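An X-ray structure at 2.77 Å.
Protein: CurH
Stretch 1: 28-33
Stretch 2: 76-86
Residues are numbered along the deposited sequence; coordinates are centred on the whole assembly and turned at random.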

ATOM      1  N   GLN C  28      -2.643   9.558   2.009  1.00 76.55           N
ATOM      2  CA  GLN C  28      -3.355  10.426   2.948  1.00 77.36           C
ATOM      3  C   GLN C  28      -4.564  11.036   2.276  1.00 79.07           C
ATOM      4  O   GLN C  28      -4.672  11.029   1.051  1.00 80.58           O
ATOM      5  CB  GLN C  28      -2.453  11.563   3.427  1.00 77.41           C
ATOM      6  CG  GLN C  28      -2.171  12.607   2.354  1.00 77.35           C
ATOM      7  CD  GLN C  28      -1.040  13.530   2.724  1.00 79.81           C
ATOM      8  OE1 GLN C  28      -1.003  14.062   3.831  1.00 82.32           O
ATOM      9  NE2 GLN C  28      -0.104  13.730   1.796  1.00 78.75           N
ATOM     10  N   ASP C  29      -5.457  11.587   3.087  1.00 80.59           N
ATOM     11  CA  ASP C  29      -6.579  12.348   2.573  1.00 80.72           C
ATOM     12  C   ASP C  29      -6.270  13.829   2.682  1.00 79.31           C
ATOM     13  O   ASP C  29      -6.072  14.350   3.784  1.00 80.54           O
ATOM     14  CB  ASP C  29      -7.868  11.971   3.309  1.00 81.91           C
ATOM     15  CG  ASP C  29      -8.383  10.596   2.904  1.00 85.11           C
ATOM     16  OD1 ASP C  29      -9.613  10.422   2.804  1.00 86.93           O
ATOM     17  OD2 ASP C  29      -7.560   9.684   2.664  1.00 87.97           O
ATOM     18  N   ILE C  30      -6.213  14.504   1.539  1.00 77.55           N
ATOM     19  CA  ILE C  30      -5.881  15.913   1.526  1.00 76.86           C
ATOM     20  C   ILE C  30      -7.140  16.754   1.485  1.00 77.38           C
ATOM     21  O   ILE C  30      -7.986  16.574   0.616  1.00 79.14           O
ATOM     22  CB  ILE C  30      -4.939  16.273   0.371  1.00 76.49           C
ATOM     23  CG1 ILE C  30      -3.662  15.426   0.463  1.00 75.31           C
ATOM     24  CG2 ILE C  30      -4.639  17.783   0.385  1.00 75.68           C
ATOM     25  CD1 ILE C  30      -2.545  15.808  -0.518  1.00 77.83           C
ATOM     26  N   ASN C  31      -7.257  17.655   2.456  1.00 77.35           N
ATOM     27  CA  ASN C  31      -8.313  18.663   2.501  1.00 75.88           C
ATOM     28  C   ASN C  31      -7.853  19.862   3.325  1.00 76.68           C
ATOM     29  O   ASN C  31      -6.716  19.890   3.803  1.00 78.17           O
ATOM     30  CB  ASN C  31      -9.598  18.069   3.068  1.00 74.95           C
ATOM     31  CG  ASN C  31      -9.358  17.264   4.319  1.00 76.27           C
ATOM     32  OD1 ASN C  31      -8.638  17.698   5.228  1.00 77.40           O
ATOM     33  ND2 ASN C  31      -9.948  16.077   4.374  1.00 74.49           N
ATOM     34  N   LEU C  32      -8.732  20.846   3.496  1.00 76.68           N
ATOM     35  CA  LEU C  32      -8.379  22.058   4.236  1.00 76.72           C
ATOM     36  C   LEU C  32      -8.233  21.827   5.739  1.00 77.38           C
ATOM     37  O   LEU C  32      -7.583  22.604   6.426  1.00 77.75           O
ATOM     38  CB  LEU C  32      -9.357  23.197   3.929  1.00 75.87           C
ATOM     39  CG  LEU C  32      -9.280  23.772   2.505  1.00 75.94           C
ATOM     40  CD1 LEU C  32     -10.128  25.027   2.390  1.00 75.17           C
ATOM     41  CD2 LEU C  32      -7.841  24.055   2.063  1.00 71.91           C
ATOM     42  N   ASN C  33      -8.831  20.754   6.238  1.00 79.23           N
ATOM     43  CA  ASN C  33      -8.632  20.334   7.621  1.00 81.95           C
ATOM     44  C   ASN C  33      -7.219  19.824   7.875  1.00 82.60           C
ATOM     45  O   ASN C  33      -6.542  20.283   8.796  1.00 82.13           O
ATOM     46  CB  ASN C  33      -9.643  19.251   8.014  1.00 81.78           C
ATOM     47  CG  ASN C  33     -10.698  19.757   8.952  1.00 81.32           C
ATOM     48  OD1 ASN C  33     -10.876  20.960   9.128  1.00 80.88           O
ATOM     49  ND2 ASN C  33     -11.410  18.834   9.574  1.00 84.21           N
ATOM     50  N   PRO C  76      -3.420  19.909 -11.941  1.00 78.40           N
ATOM     51  CA  PRO C  76      -3.339  20.321 -10.537  1.00 78.64           C
ATOM     52  C   PRO C  76      -4.301  19.569  -9.612  1.00 78.18           C
ATOM     53  O   PRO C  76      -5.378  19.149 -10.045  1.00 79.84           O
ATOM     54  CB  PRO C  76      -3.722  21.806 -10.580  1.00 78.38           C
ATOM     55  CG  PRO C  76      -4.468  21.979 -11.842  1.00 79.05           C
ATOM     56  CD  PRO C  76      -3.923  20.986 -12.812  1.00 78.29           C
ATOM     57  N   LEU C  77      -3.891  19.401  -8.356  1.00 77.85           N
ATOM     58  CA  LEU C  77      -4.789  18.964  -7.296  1.00 77.66           C
ATOM     59  C   LEU C  77      -5.430  20.215  -6.713  1.00 79.31           C
ATOM     60  O   LEU C  77      -4.758  21.008  -6.051  1.00 81.80           O
ATOM     61  CB  LEU C  77      -4.018  18.192  -6.217  1.00 74.60           C
ATOM     62  CG  LEU C  77      -4.771  17.233  -5.286  1.00 73.50           C
ATOM     63  CD1 LEU C  77      -3.801  16.274  -4.634  1.00 74.06           C
ATOM     64  CD2 LEU C  77      -5.563  17.959  -4.217  1.00 72.85           C
ATOM     65  N   PHE C  78      -6.718  20.408  -6.981  1.00 80.40           N
ATOM     66  CA  PHE C  78      -7.454  21.562  -6.446  1.00 81.46           C
ATOM     67  C   PHE C  78      -8.606  21.134  -5.535  1.00 81.79           C
ATOM     68  O   PHE C  78      -9.098  20.002  -5.610  1.00 83.11           O
ATOM     69  CB  PHE C  78      -7.939  22.495  -7.567  1.00 80.90           C
ATOM     70  CG  PHE C  78      -8.911  21.858  -8.523  1.00 81.11           C
ATOM     71  CD1 PHE C  78     -10.289  22.020  -8.350  1.00 82.65           C
ATOM     72  CD2 PHE C  78      -8.457  21.115  -9.607  1.00 80.80           C
ATOM     73  CE1 PHE C  78     -11.202  21.439  -9.237  1.00 81.92           C
ATOM     74  CE2 PHE C  78      -9.357  20.526 -10.495  1.00 82.34           C
ATOM     75  CZ  PHE C  78     -10.733  20.690 -10.312  1.00 81.83           C
ATOM     76  N   LEU C  79      -9.016  22.040  -4.660  1.00 81.22           N
ATOM     77  CA  LEU C  79     -10.109  21.773  -3.744  1.00 81.32           C
ATOM     78  C   LEU C  79     -11.239  22.727  -4.079  1.00 82.73           C
ATOM     79  O   LEU C  79     -11.232  23.890  -3.665  1.00 83.78           O
ATOM     80  CB  LEU C  79      -9.641  21.916  -2.296  1.00 78.70           C
ATOM     81  CG  LEU C  79      -8.392  21.083  -1.966  1.00 78.24           C
ATOM     82  CD1 LEU C  79      -7.966  21.280  -0.525  1.00 78.32           C
ATOM     83  CD2 LEU C  79      -8.608  19.599  -2.255  1.00 77.78           C
ATOM     84  N   ALA C  80     -12.186  22.229  -4.871  1.00 83.57           N
ATOM     85  CA  ALA C  80     -13.296  23.040  -5.368  1.00 84.31           C
ATOM     86  C   ALA C  80     -14.086  23.634  -4.214  1.00 84.50           C
ATOM     87  O   ALA C  80     -14.188  24.848  -4.082  1.00 85.68           O
ATOM     88  CB  ALA C  80     -14.203  22.211  -6.270  1.00 84.49           C
ATOM     89  N   GLU C  81     -14.611  22.760  -3.364  1.00 84.88           N
ATOM     90  CA  GLU C  81     -15.425  23.168  -2.232  1.00 86.31           C
ATOM     91  C   GLU C  81     -14.665  23.135  -0.914  1.00 85.79           C
ATOM     92  O   GLU C  81     -13.646  22.462  -0.787  1.00 84.90           O
ATOM     93  CB  GLU C  81     -16.680  22.305  -2.172  1.00 87.52           C
ATOM     94  CG  GLU C  81     -17.689  22.713  -3.219  1.00 91.34           C
ATOM     95  CD  GLU C  81     -18.197  21.545  -4.024  1.00 93.47           C
ATOM     96  OE1 GLU C  81     -18.652  20.554  -3.414  1.00 94.25           O
ATOM     97  OE2 GLU C  81     -18.144  21.625  -5.271  1.00 94.16           O
ATOM     98  N   SER C  82     -15.181  23.880   0.061  1.00 87.29           N
ATOM     99  CA  SER C  82     -14.582  23.993   1.388  1.00 88.35           C
ATOM    100  C   SER C  82     -14.317  22.638   2.042  1.00 88.44           C
ATOM    101  O   SER C  82     -13.374  22.500   2.820  1.00 91.07           O
ATOM    102  CB  SER C  82     -15.475  24.843   2.299  1.00 88.12           C
ATOM    103  OG  SER C  82     -16.790  24.308   2.382  1.00 88.96           O
ATOM    104  N   ASN C  83     -15.148  21.650   1.715  1.00 87.95           N
ATOM    105  CA  ASN C  83     -15.088  20.321   2.336  1.00 86.39           C
ATOM    106  C   ASN C  83     -14.559  19.205   1.425  1.00 84.90           C
ATOM    107  O   ASN C  83     -14.589  18.027   1.794  1.00 84.26           O
ATOM    108  CB  ASN C  83     -16.466  19.933   2.887  1.00 87.57           C
ATOM    109  CG  ASN C  83     -17.590  20.256   1.922  1.00 88.49           C
ATOM    110  OD1 ASN C  83     -17.605  19.792   0.777  1.00 88.95           O
ATOM    111  ND2 ASN C  83     -18.534  21.070   2.377  1.00 89.30           N
ATOM    112  N   THR C  84     -14.079  19.583   0.243  1.00 83.03           N
ATOM    113  CA  THR C  84     -13.515  18.629  -0.706  1.00 82.40           C
ATOM    114  C   THR C  84     -12.337  17.879  -0.096  1.00 82.34           C
ATOM    115  O   THR C  84     -11.429  18.494   0.469  1.00 83.07           O
ATOM    116  CB  THR C  84     -13.079  19.323  -2.007  1.00 82.28           C
ATOM    117  OG1 THR C  84     -14.232  19.899  -2.640  1.00 84.38           O
ATOM    118  CG2 THR C  84     -12.415  18.329  -2.956  1.00 80.75           C
ATOM    119  N   THR C  85     -12.390  16.551  -0.197  1.00 80.86           N
ATOM    120  CA  THR C  85     -11.318  15.656   0.227  1.00 80.41           C
ATOM    121  C   THR C  85     -10.820  14.918  -0.991  1.00 79.08           C
ATOM    122  O   THR C  85     -11.604  14.356  -1.741  1.00 81.77           O
ATOM    123  CB  THR C  85     -11.819  14.613   1.267  1.00 81.48           C
ATOM    124  OG1 THR C  85     -12.045  15.261   2.522  1.00 83.73           O
ATOM    125  CG2 THR C  85     -10.812  13.471   1.476  1.00 80.31           C
ATOM    126  N   ARG C  86      -9.510  14.928  -1.183  1.00 77.53           N
ATOM    127  CA  ARG C  86      -8.884  14.155  -2.240  1.00 78.38           C
ATOM    128  C   ARG C  86      -7.967  13.095  -1.656  1.00 78.99           C
ATOM    129  O   ARG C  86      -7.019  13.401  -0.939  1.00 79.21           O
ATOM    130  CB  ARG C  86      -8.129  15.071  -3.211  1.00 78.84           C
ATOM    131  CG  ARG C  86      -9.059  15.971  -3.988  1.00 75.97           C
ATOM    132  CD  ARG C  86      -8.554  16.214  -5.376  1.00 78.41           C
ATOM    133  NE  ARG C  86      -9.559  15.839  -6.361  1.00 78.05           N
ATOM    134  CZ  ARG C  86      -9.448  14.814  -7.191  1.00 77.48           C
ATOM    135  NH1 ARG C  86      -8.363  14.053  -7.195  1.00 76.69           N
ATOM    136  NH2 ARG C  86     -10.427  14.559  -8.033  1.00 80.28           N
TER

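Two segments far apart in sequence can be joined by very few polar contacts, provided that the backbone is paired at one point and apolar side chains fill the space beside it. The two stretches of CurH illustrate the principle.

The backbone supplies the anchor. I30 and R86 form an antiparallel hydrogen-bonded pair, with their CA atoms 5.1 Å apart. I30 N donates to R86 O at 2.8 Å, and R86 N returns a bond to I30 O at 2.9 Å; both are nearly linear, at 169° and 175°. The same I30 O also receives a CA-H...O contact from T85 CA at 3.5 Å, so this carbonyl is approached by two neighbouring residues of the second stretch. Because these links use main-chain atoms, they leave the side chains of I30 and R86 free for other work. Both side chains start on the same face of the sheet, but the end of R86 leads away, and its NH1 is hydrogen-bonded elsewhere in the structure.

One side-chain hydrogen bond extends the pairing. N31 ND2 donates to T85 OG1 at 2.9 Å, with an angle of 163°. Asparagine suits the place because its amide offers a donor and an acceptor on one short arm: with chi1 in p, ND2 reaches the threonine, while OD1 is hydrogen-bonded to a residue just outside the stretches. The T85 hydroxyl, with chi1 in m, accepts from N31, while the T85 methyl CG2 merely lies against D29, 3.5 Å from D29 OD1. The N31 side chain also packs closely on the backbone, with CB 3.2 Å from T84 O.

I30, L32, L77 and L79 together contribute about half of the 449 Å² buried between the stretches. I30, the residue most covered by the other stretch, extends its m,t side chain so that CD1 comes within 4.3 Å of L77 CD1. L79 points toward the first stretch, where its CD1 lies 3.8 Å from L32 CD2 and 4.0 Å from N31 CA. I30, L77 and L79 are buried and L32 is partly exposed; their aliphatic side chains fill space and carry no polar group to satisfy.

Beyond this packing the second stretch reverses in a type I turn from E81 to T84. T84 N donates to E81 O at 3.1 Å, and E81 N donates to T84 OG1 at 3.0 Å. The threonine hydroxyl thus helps to tie together the turn that leads into T85 and R86.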